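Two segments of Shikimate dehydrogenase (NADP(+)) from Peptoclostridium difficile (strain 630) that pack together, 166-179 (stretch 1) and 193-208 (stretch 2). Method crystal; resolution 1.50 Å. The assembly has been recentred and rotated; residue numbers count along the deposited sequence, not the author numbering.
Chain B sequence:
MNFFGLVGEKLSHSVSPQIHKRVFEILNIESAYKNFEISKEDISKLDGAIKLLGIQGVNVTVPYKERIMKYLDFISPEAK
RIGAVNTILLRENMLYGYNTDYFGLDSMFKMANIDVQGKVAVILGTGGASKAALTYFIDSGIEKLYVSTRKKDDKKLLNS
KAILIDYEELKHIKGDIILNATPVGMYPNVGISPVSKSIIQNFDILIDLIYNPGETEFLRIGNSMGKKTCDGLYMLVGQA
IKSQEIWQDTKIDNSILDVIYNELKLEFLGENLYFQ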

ATOM      1  N   ASP B 166      -6.265 -27.175 -25.200  1.00 47.48           N
ATOM      2  CA  ASP B 166      -6.518 -26.357 -26.385  1.00 47.43           C
ATOM      3  C   ASP B 166      -8.031 -26.301 -26.577  1.00 45.81           C
ATOM      4  O   ASP B 166      -8.773 -26.984 -25.871  1.00 45.30           O
ATOM      5  CB  ASP B 166      -5.763 -26.844 -27.636  1.00 50.85           C
ATOM      6  CG  ASP B 166      -6.207 -28.209 -28.114  1.00 54.70           C
ATOM      7  OD1 ASP B 166      -7.333 -28.651 -27.804  1.00 56.50           O
ATOM      8  OD2 ASP B 166      -5.413 -28.838 -28.840  1.00 59.14           O
ATOM      9  N   TYR B 167      -8.483 -25.487 -27.521  1.00 46.20           N
ATOM     10  CA  TYR B 167      -9.918 -25.276 -27.731  1.00 47.23           C
ATOM     11  C   TYR B 167     -10.654 -26.515 -28.271  1.00 50.61           C
ATOM     12  O   TYR B 167     -11.886 -26.594 -28.199  1.00 51.71           O
ATOM     13  CB  TYR B 167     -10.148 -24.027 -28.597  1.00 46.63           C
ATOM     14  CG  TYR B 167      -9.900 -22.723 -27.850  1.00 44.31           C
ATOM     15  CD1 TYR B 167      -8.611 -22.315 -27.514  1.00 41.56           C
ATOM     16  CD2 TYR B 167     -10.958 -21.899 -27.480  1.00 43.33           C
ATOM     17  CE1 TYR B 167      -8.385 -21.123 -26.830  1.00 42.42           C
ATOM     18  CE2 TYR B 167     -10.742 -20.711 -26.793  1.00 42.74           C
ATOM     19  CZ  TYR B 167      -9.454 -20.327 -26.472  1.00 40.58           C
ATOM     20  OH  TYR B 167      -9.235 -19.135 -25.793  1.00 41.47           O
ATOM     21  N   GLU B 168      -9.894 -27.481 -28.785  1.00 54.69           N
ATOM     22  CA  GLU B 168     -10.461 -28.731 -29.272  1.00 57.93           C
ATOM     23  C   GLU B 168     -10.847 -29.600 -28.086  1.00 55.78           C
ATOM     24  O   GLU B 168     -11.959 -30.126 -28.033  1.00 57.52           O
ATOM     25  CB  GLU B 168      -9.463 -29.460 -30.173  1.00 63.66           C
ATOM     26  CG  GLU B 168      -9.112 -28.669 -31.418  1.00 65.95           C
ATOM     27  CD  GLU B 168     -10.334 -28.377 -32.272  1.00 70.42           C
ATOM     28  OE1 GLU B 168     -11.203 -29.277 -32.402  1.00 69.74           O
ATOM     29  OE2 GLU B 168     -10.415 -27.252 -32.819  1.00 72.71           O
ATOM     30  N   GLU B 169      -9.929 -29.730 -27.127  1.00 53.28           N
ATOM     31  CA  GLU B 169     -10.185 -30.501 -25.912  1.00 52.17           C
ATOM     32  C   GLU B 169     -11.289 -29.868 -25.096  1.00 50.23           C
ATOM     33  O   GLU B 169     -12.016 -30.547 -24.392  1.00 50.38           O
ATOM     34  CB  GLU B 169      -8.943 -30.583 -25.035  1.00 53.24           C
ATOM     35  CG  GLU B 169      -7.741 -31.254 -25.671  1.00 56.71           C
ATOM     36  CD  GLU B 169      -6.543 -31.207 -24.752  1.00 59.40           C
ATOM     37  OE1 GLU B 169      -6.423 -32.088 -23.870  1.00 64.37           O
ATOM     38  OE2 GLU B 169      -5.715 -30.294 -24.925  1.00 56.26           O
ATOM     39  N   LEU B 170     -11.388 -28.545 -25.166  1.00 47.44           N
ATOM     40  CA  LEU B 170     -12.405 -27.824 -24.414  1.00 45.32           C
ATOM     41  C   LEU B 170     -13.821 -28.239 -24.789  1.00 47.93           C
ATOM     42  O   LEU B 170     -14.737 -28.111 -23.981  1.00 45.53           O
ATOM     43  CB  LEU B 170     -12.239 -26.318 -24.634  1.00 41.74           C
ATOM     44  CG  LEU B 170     -13.249 -25.407 -23.936  1.00 41.47           C
ATOM     45  CD1 LEU B 170     -13.251 -25.612 -22.426  1.00 40.47           C
ATOM     46  CD2 LEU B 170     -12.935 -23.958 -24.266  1.00 40.26           C
ATOM     47  N   LYS B 171     -13.989 -28.747 -26.012  1.00 49.65           N
ATOM     48  CA  LYS B 171     -15.295 -29.173 -26.497  1.00 54.52           C
ATOM     49  C   LYS B 171     -15.918 -30.252 -25.615  1.00 56.75           C
ATOM     50  O   LYS B 171     -17.143 -30.356 -25.542  1.00 60.19           O
ATOM     51  CB  LYS B 171     -15.196 -29.710 -27.930  1.00 56.26           C
ATOM     52  CG  LYS B 171     -14.764 -28.705 -28.985  1.00 56.30           C
ATOM     53  CD  LYS B 171     -14.769 -29.354 -30.369  1.00 60.58           C
ATOM     54  CE  LYS B 171     -14.302 -28.378 -31.437  1.00 62.20           C
ATOM     55  NZ  LYS B 171     -14.227 -29.000 -32.785  1.00 66.10           N
ATOM     56  N   HIS B 172     -15.076 -31.039 -24.943  1.00 56.38           N
ATOM     57  CA  HIS B 172     -15.550 -32.138 -24.091  1.00 61.32           C
ATOM     58  C   HIS B 172     -15.472 -31.855 -22.589  1.00 58.73           C
ATOM     59  O   HIS B 172     -15.622 -32.771 -21.784  1.00 61.14           O
ATOM     60  CB  HIS B 172     -14.754 -33.413 -24.402  1.00 62.73           C
ATOM     61  CG  HIS B 172     -14.574 -33.662 -25.864  1.00 66.93           C
ATOM     62  ND1 HIS B 172     -15.587 -34.135 -26.670  1.00 70.18           N
ATOM     63  CD2 HIS B 172     -13.496 -33.501 -26.668  1.00 67.80           C
ATOM     64  CE1 HIS B 172     -15.143 -34.248 -27.909  1.00 72.65           C
ATOM     65  NE2 HIS B 172     -13.876 -33.872 -27.934  1.00 71.41           N
ATOM     66  N   ILE B 173     -15.228 -30.604 -22.201  1.00 54.60           N
ATOM     67  CA  ILE B 173     -15.165 -30.265 -20.776  1.00 55.86           C
ATOM     68  C   ILE B 173     -16.466 -29.627 -20.309  1.00 55.87           C
ATOM     69  O   ILE B 173     -16.995 -28.706 -20.945  1.00 56.72           O
ATOM     70  CB  ILE B 173     -13.983 -29.318 -20.431  1.00 53.23           C
ATOM     71  CG1 ILE B 173     -12.669 -30.093 -20.321  1.00 56.57           C
ATOM     72  CG2 ILE B 173     -14.178 -28.690 -19.054  1.00 52.25           C
ATOM     73  CD1 ILE B 173     -12.262 -30.826 -21.570  1.00 57.30           C
ATOM     74  N   LYS B 174     -16.958 -30.111 -19.175  1.00 56.73           N
ATOM     75  CA  LYS B 174     -18.158 -29.578 -18.553  1.00 60.84           C
ATOM     76  C   LYS B 174     -17.736 -29.041 -17.180  1.00 59.66           C
ATOM     77  O   LYS B 174     -17.011 -29.711 -16.444  1.00 63.32           O
ATOM     78  CB  LYS B 174     -19.224 -30.666 -18.415  1.00 67.45           C
ATOM     79  CG  LYS B 174     -19.482 -31.431 -19.712  1.00 71.42           C
ATOM     80  CD  LYS B 174     -20.496 -32.562 -19.572  1.00 78.10           C
ATOM     81  CE  LYS B 174     -21.944 -32.088 -19.593  1.00 80.56           C
ATOM     82  NZ  LYS B 174     -22.341 -31.242 -18.435  1.00 80.08           N
ATOM     83  N   GLY B 175     -18.166 -27.832 -16.843  1.00 53.11           N
ATOM     84  CA  GLY B 175     -17.807 -27.250 -15.554  1.00 51.39           C
ATOM     85  C   GLY B 175     -18.776 -26.199 -15.059  1.00 51.34           C
ATOM     86  O   GLY B 175     -19.827 -25.969 -15.652  1.00 56.74           O
ATOM     87  N   ASP B 176     -18.405 -25.561 -13.955  1.00 46.28           N
ATOM     88  CA  ASP B 176     -19.220 -24.518 -13.340  1.00 46.75           C
ATOM     89  C   ASP B 176     -18.995 -23.147 -13.961  1.00 42.13           C
ATOM     90  O   ASP B 176     -19.940 -22.472 -14.361  1.00 43.49           O
ATOM     91  CB  ASP B 176     -18.886 -24.421 -11.848  1.00 46.27           C
ATOM     92  CG  ASP B 176     -19.248 -25.677 -11.093  1.00 50.54           C
ATOM     93  OD1 ASP B 176     -20.457 -25.901 -10.889  1.00 54.53           O
ATOM     94  OD2 ASP B 176     -18.332 -26.424 -10.683  1.00 52.56           O
ATOM     95  N   ILE B 177     -17.728 -22.744 -14.035  1.00 42.58           N
ATOM     96  CA  ILE B 177     -17.355 -21.409 -14.482  1.00 39.35           C
ATOM     97  C   ILE B 177     -16.444 -21.374 -15.699  1.00 35.10           C
ATOM     98  O   ILE B 177     -15.492 -22.152 -15.800  1.00 35.85           O
ATOM     99  CB  ILE B 177     -16.583 -20.687 -13.349  1.00 37.70           C
ATOM    100  CG1 ILE B 177     -17.483 -20.492 -12.125  1.00 39.62           C
ATOM    101  CG2 ILE B 177     -16.025 -19.350 -13.824  1.00 36.26           C
ATOM    102  CD1 ILE B 177     -16.720 -20.163 -10.857  1.00 40.43           C
ATOM    103  N   ILE B 178     -16.761 -20.486 -16.632  1.00 36.19           N
ATOM    104  CA  ILE B 178     -15.879 -20.223 -17.764  1.00 34.34           C
ATOM    105  C   ILE B 178     -15.593 -18.719 -17.742  1.00 32.78           C
ATOM    106  O   ILE B 178     -16.510 -17.878 -17.764  1.00 33.53           O
ATOM    107  CB  ILE B 178     -16.421 -20.747 -19.113  1.00 36.84           C
ATOM    108  CG1 ILE B 178     -15.357 -20.585 -20.212  1.00 36.08           C
ATOM    109  CG2 ILE B 178     -17.739 -20.085 -19.493  1.00 39.63           C
ATOM    110  CD1 ILE B 178     -15.698 -21.322 -21.494  1.00 37.56           C
ATOM    111  N   LEU B 179     -14.308 -18.399 -17.696  1.00 29.49           N
ATOM    112  CA  LEU B 179     -13.848 -17.019 -17.591  1.00 29.69           C
ATOM    113  C   LEU B 179     -13.035 -16.628 -18.826  1.00 27.96           C
ATOM    114  O   LEU B 179     -12.062 -17.319 -19.202  1.00 29.39           O
ATOM    115  CB  LEU B 179     -13.053 -16.861 -16.305  1.00 29.76           C
ATOM    116  CG  LEU B 179     -12.526 -15.448 -15.971  1.00 29.66           C
ATOM    117  CD1 LEU B 179     -12.422 -15.235 -14.472  1.00 31.01           C
ATOM    118  CD2 LEU B 179     -11.196 -15.163 -16.649  1.00 29.66           C
ATOM    119  N   SER B 193     -17.376 -14.316 -30.288  1.00 51.20           N
ATOM    120  CA  SER B 193     -17.084 -14.915 -28.999  1.00 46.67           C
ATOM    121  C   SER B 193     -15.849 -15.803 -29.102  1.00 45.78           C
ATOM    122  O   SER B 193     -15.641 -16.453 -30.117  1.00 47.36           O
ATOM    123  CB  SER B 193     -18.281 -15.761 -28.559  1.00 47.25           C
ATOM    124  OG  SER B 193     -17.961 -16.571 -27.445  1.00 44.60           O
ATOM    125  N   PRO B 194     -15.029 -15.852 -28.045  1.00 42.09           N
ATOM    126  CA  PRO B 194     -13.835 -16.709 -28.074  1.00 42.25           C
ATOM    127  C   PRO B 194     -14.171 -18.204 -28.123  1.00 43.06           C
ATOM    128  O   PRO B 194     -13.310 -19.018 -28.465  1.00 45.92           O
ATOM    129  CB  PRO B 194     -13.126 -16.378 -26.756  1.00 40.99           C
ATOM    130  CG  PRO B 194     -14.190 -15.831 -25.875  1.00 39.62           C
ATOM    131  CD  PRO B 194     -15.153 -15.122 -26.771  1.00 40.51           C
ATOM    132  N   VAL B 195     -15.407 -18.550 -27.765  1.00 43.18           N
ATOM    133  CA  VAL B 195     -15.858 -19.934 -27.787  1.00 43.74           C
ATOM    134  C   VAL B 195     -17.256 -20.031 -28.363  1.00 45.95           C
ATOM    135  O   VAL B 195     -18.051 -19.090 -28.283  1.00 47.92           O
ATOM    136  CB  VAL B 195     -15.849 -20.579 -26.386  1.00 43.08           C
ATOM    137  CG1 VAL B 195     -14.421 -20.762 -25.901  1.00 42.48           C
ATOM    138  CG2 VAL B 195     -16.676 -19.770 -25.394  1.00 42.96           C
ATOM    139  N   SER B 196     -17.544 -21.189 -28.934  1.00 47.60           N
ATOM    140  CA  SER B 196     -18.827 -21.447 -29.537  1.00 51.02           C
ATOM    141  C   SER B 196     -19.929 -21.642 -28.505  1.00 51.07           C
ATOM    142  O   SER B 196     -19.678 -21.926 -27.330  1.00 47.21           O
ATOM    143  CB  SER B 196     -18.743 -22.712 -30.387  1.00 53.56           C
ATOM    144  OG  SER B 196     -18.416 -23.828 -29.571  1.00 52.68           O
ATOM    145  N   LYS B 197     -21.153 -21.514 -28.989  1.00 54.35           N
ATOM    146  CA  LYS B 197     -22.359 -21.711 -28.202  1.00 57.43           C
ATOM    147  C   LYS B 197     -22.360 -23.109 -27.563  1.00 57.50           C
ATOM    148  O   LYS B 197     -22.817 -23.280 -26.435  1.00 55.92           O
ATOM    149  CB  LYS B 197     -23.577 -21.550 -29.122  1.00 63.40           C
ATOM    150  CG  LYS B 197     -24.913 -21.533 -28.410  1.00 67.57           C
ATOM    151  CD  LYS B 197     -26.099 -21.379 -29.354  1.00 73.08           C
ATOM    152  CE  LYS B 197     -26.272 -22.585 -30.267  1.00 78.24           C
ATOM    153  NZ  LYS B 197     -27.532 -22.514 -31.061  1.00 84.79           N
ATOM    154  N   SER B 198     -21.848 -24.098 -28.299  1.00 58.38           N
ATOM    155  CA  SER B 198     -21.779 -25.486 -27.820  1.00 59.78           C
ATOM    156  C   SER B 198     -20.901 -25.651 -26.580  1.00 56.79           C
ATOM    157  O   SER B 198     -21.178 -26.500 -25.726  1.00 56.49           O
ATOM    158  CB  SER B 198     -21.258 -26.398 -28.926  1.00 61.57           C
ATOM    159  OG  SER B 198     -22.111 -26.355 -30.051  1.00 68.69           O
ATOM    160  N   ILE B 199     -19.829 -24.864 -26.502  1.00 52.39           N
ATOM    161  CA  ILE B 199     -18.939 -24.897 -25.336  1.00 50.33           C
ATOM    162  C   ILE B 199     -19.596 -24.118 -24.197  1.00 49.09           C
ATOM    163  O   ILE B 199     -19.603 -24.569 -23.050  1.00 49.11           O
ATOM    164  CB  ILE B 199     -17.541 -24.318 -25.657  1.00 48.47           C
ATOM    165  CG1 ILE B 199     -16.769 -25.284 -26.570  1.00 51.83           C
ATOM    166  CG2 ILE B 199     -16.742 -24.052 -24.370  1.00 44.71           C
ATOM    167  CD1 ILE B 199     -15.463 -24.721 -27.103  1.00 51.87           C
ATOM    168  N   ILE B 200     -20.172 -22.962 -24.519  1.00 48.92           N
ATOM    169  CA  ILE B 200     -20.845 -22.141 -23.509  1.00 49.04           C
ATOM    170  C   ILE B 200     -21.975 -22.917 -22.843  1.00 50.74           C
ATOM    171  O   ILE B 200     -22.238 -22.770 -21.653  1.00 49.07           O
ATOM    172  CB  ILE B 200     -21.389 -20.827 -24.105  1.00 49.87           C
ATOM    173  CG1 ILE B 200     -20.211 -19.942 -24.530  1.00 47.89           C
ATOM    174  CG2 ILE B 200     -22.243 -20.094 -23.076  1.00 49.72           C
ATOM    175  CD1 ILE B 200     -20.593 -18.648 -25.217  1.00 48.09           C
ATOM    176  N   GLN B 201     -22.627 -23.770 -23.614  1.00 55.86           N
ATOM    177  CA  GLN B 201     -23.717 -24.562 -23.076  1.00 59.83           C
ATOM    178  C   GLN B 201     -23.266 -25.491 -21.935  1.00 58.17           C
ATOM    179  O   GLN B 201     -24.074 -25.843 -21.083  1.00 59.29           O
ATOM    180  CB  GLN B 201     -24.358 -25.362 -24.201  1.00 66.24           C
ATOM    181  CG  GLN B 201     -25.662 -26.031 -23.829  1.00 73.58           C
ATOM    182  CD  GLN B 201     -26.342 -26.624 -25.037  1.00 79.63           C
ATOM    183  OE1 GLN B 201     -25.861 -26.476 -26.163  1.00 82.67           O
ATOM    184  NE2 GLN B 201     -27.469 -27.294 -24.819  1.00 85.64           N
ATOM    185  N   ASN B 202     -21.976 -25.845 -21.893  1.00 54.13           N
ATOM    186  CA  ASN B 202     -21.462 -26.763 -20.863  1.00 54.13           C
ATOM    187  C   ASN B 202     -21.049 -26.120 -19.533  1.00 51.56           C
ATOM    188  O   ASN B 202     -20.460 -26.792 -18.683  1.00 52.39           O
ATOM    189  CB  ASN B 202     -20.280 -27.581 -21.418  1.00 54.85           C
ATOM    190  CG  ASN B 202     -20.677 -28.499 -22.558  1.00 60.09           C
ATOM    191  OD1 ASN B 202     -21.836 -28.908 -22.677  1.00 64.22           O
ATOM    192  ND2 ASN B 202     -19.703 -28.854 -23.393  1.00 59.79           N
ATOM    193  N   PHE B 203     -21.362 -24.839 -19.352  1.00 49.26           N
ATOM    194  CA  PHE B 203     -21.010 -24.124 -18.120  1.00 46.20           C
ATOM    195  C   PHE B 203     -22.227 -23.418 -17.550  1.00 48.49           C
ATOM    196  O   PHE B 203     -23.184 -23.155 -18.274  1.00 54.59           O
ATOM    197  CB  PHE B 203     -19.831 -23.160 -18.374  1.00 41.97           C
ATOM    198  CG  PHE B 203     -18.563 -23.885 -18.706  1.00 40.70           C
ATOM    199  CD1 PHE B 203     -18.322 -24.319 -20.002  1.00 41.02           C
ATOM    200  CD2 PHE B 203     -17.653 -24.216 -17.714  1.00 39.28           C
ATOM    201  CE1 PHE B 203     -17.180 -25.044 -20.306  1.00 40.77           C
ATOM    202  CE2 PHE B 203     -16.507 -24.929 -18.011  1.00 39.30           C
ATOM    203  CZ  PHE B 203     -16.271 -25.347 -19.309  1.00 40.15           C
ATOM    204  N   ASP B 204     -22.193 -23.159 -16.244  1.00 47.62           N
ATOM    205  CA  ASP B 204     -23.289 -22.489 -15.532  1.00 50.56           C
ATOM    206  C   ASP B 204     -23.090 -20.984 -15.366  1.00 47.24           C
ATOM    207  O   ASP B 204     -24.064 -20.226 -15.341  1.00 47.82           O
ATOM    208  CB  ASP B 204     -23.445 -23.084 -14.127  1.00 54.68           C
ATOM    209  CG  ASP B 204     -23.915 -24.521 -14.138  1.00 61.22           C
ATOM    210  OD1 ASP B 204     -24.621 -24.932 -15.087  1.00 66.31           O
ATOM    211  OD2 ASP B 204     -23.597 -25.241 -13.171  1.00 66.50           O
ATOM    212  N   ILE B 205     -21.831 -20.561 -15.250  1.00 42.89           N
ATOM    213  CA  ILE B 205     -21.499 -19.153 -14.996  1.00 42.21           C
ATOM    214  C   ILE B 205     -20.453 -18.664 -15.989  1.00 38.05           C
ATOM    215  O   ILE B 205     -19.451 -19.346 -16.216  1.00 37.57           O
ATOM    216  CB  ILE B 205     -20.926 -18.991 -13.571  1.00 41.25           C
ATOM    217  CG1 ILE B 205     -21.915 -19.558 -12.534  1.00 45.44           C
ATOM    218  CG2 ILE B 205     -20.588 -17.532 -13.284  1.00 40.64           C
ATOM    219  CD1 ILE B 205     -21.351 -19.654 -11.131  1.00 45.35           C
ATOM    220  N   LEU B 206     -20.721 -17.525 -16.619  1.00 38.03           N
ATOM    221  CA  LEU B 206     -19.771 -16.909 -17.532  1.00 36.59           C
ATOM    222  C   LEU B 206     -19.243 -15.624 -16.931  1.00 33.99           C
ATOM    223  O   LEU B 206     -20.018 -14.773 -16.501  1.00 35.33           O
ATOM    224  CB  LEU B 206     -20.391 -16.556 -18.885  1.00 38.16           C
ATOM    225  CG  LEU B 206     -20.635 -17.658 -19.904  1.00 40.14           C
ATOM    226  CD1 LEU B 206     -21.768 -18.556 -19.446  1.00 42.99           C
ATOM    227  CD2 LEU B 206     -20.955 -17.023 -21.251  1.00 40.83           C
ATOM    228  N   ILE B 207     -17.924 -15.477 -16.910  1.00 35.81           N
ATOM    229  CA  ILE B 207     -17.310 -14.248 -16.438  1.00 35.43           C
ATOM    230  C   ILE B 207     -16.479 -13.683 -17.575  1.00 34.58           C
ATOM    231  O   ILE B 207     -15.603 -14.357 -18.108  1.00 34.00           O
ATOM    232  CB  ILE B 207     -16.423 -14.482 -15.199  1.00 35.07           C
ATOM    233  CG1 ILE B 207     -17.285 -15.046 -14.059  1.00 39.48           C
ATOM    234  CG2 ILE B 207     -15.733 -13.184 -14.784  1.00 34.58           C
ATOM    235  CD1 ILE B 207     -16.494 -15.486 -12.850  1.00 42.49           C
ATOM    236  N   ASP B 208     -16.766 -12.447 -17.963  1.00 32.30           N
ATOM    237  CA  ASP B 208     -15.997 -11.817 -19.033  1.00 32.14           C
ATOM    238  C   ASP B 208     -15.249 -10.623 -18.459  1.00 33.59           C
ATOM    239  O   ASP B 208     -15.866  -9.725 -17.922  1.00 33.65           O
ATOM    240  CB  ASP B 208     -16.932 -11.383 -20.173  1.00 33.83           C
ATOM    241  CG  ASP B 208     -16.184 -11.089 -21.474  1.00 34.38           C
ATOM    242  OD1 ASP B 208     -14.928 -11.045 -21.462  1.00 33.75           O
ATOM    243  OD2 ASP B 208     -16.859 -10.930 -22.513  1.00 41.21           O
TER
HETATM  244  O   HOH W   1     -17.099 -27.427 -23.433  1.00 49.02           O
HETATM  245  O   HOH W   2     -22.436 -23.864 -10.739  0.50 46.27           O

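The apolar centre of the contact is built around Phe-203 and Ile-178, which bury the largest areas of any residues in the two stretches. Ile-178 lies over one face of the Phe-203 ring, its CB 4.0 Å from the ring centroid and only 18° off the normal, a CH-pi arrangement. The opposite face is covered by the backbone at Gly-175. Here the absence of a side chain matters: a CB in ideal position on Gly-175 would lie 2.9 Å from Phe-203 CE2, too close for the ring to keep its place. At the tip of the ring, Ile-173 CG2 approaches Phe-203 CZ at 4.0 Å.

From this centre the apolar packing continues to the residues before the strands. Ile-199 points toward stretch 1 from its short helix, and its CG2 lies 4.1 Å from Ile-178 CD1 and 3.8 Å from Leu-170 CG. Leu-170 also reaches Val-195, with CD2 3.9 Å from Val-195 CG1. That same methyl, Val-195 CG1, meets the edge of the Tyr-167 ring, 3.8 Å from Tyr-167 CE2.

The strands 177-179 and 205-208 run parallel, 16° apart in direction, and side chains paired across them share a face of the sheet. Ile-178 and Leu-206 lie on the face that carries the Phe-203 contact, with Ile-178 CG2 3.8 Å from Leu-206 CG. On the other face Ile-177 CG2 packs against Ile-207 CD1 at 4.0 Å, and Leu-179 CD1 against Ile-207 CG2 at 3.9 Å.

The backbone fixes this register. Ile-178 donates from N to Ile-205 O (3.0 Å) and accepts at O from Ile-207 N (2.9 Å), so one residue bonds to both neighbours of Leu-206, as parallel pairing requires. One residue before Ile-177, Asp-176 O accepts from both Ile-205 N (2.8 Å) and Asp-204 N (3.0 Å). Gly-175 N donates to Asn-202 O at 3.1 Å, tying stretch 1 to the type I turn from Ile-200 to Phe-203, while Phe-203 CA makes a CA-H...O contact of 3.3 Å with Gly-175 O.

At the polar edge, water takes part in the joining. One molecule donates to Leu-170 O (2.5 Å) and Ile-173 O (2.8 Å) and accepts from Asn-202 ND2 (3.0 Å), linking the amide to stretch 1. The carboxylates of Asp-176 and Asp-204 bring like charges together, OD1 of Asp-176 lying 3.9 Å from OD2 of Asp-204; a second water donates to these same two oxygens, at 2.8 Å from Asp-176 OD1 and 3.0 Å from Asp-204 OD2, and so bridges the pair.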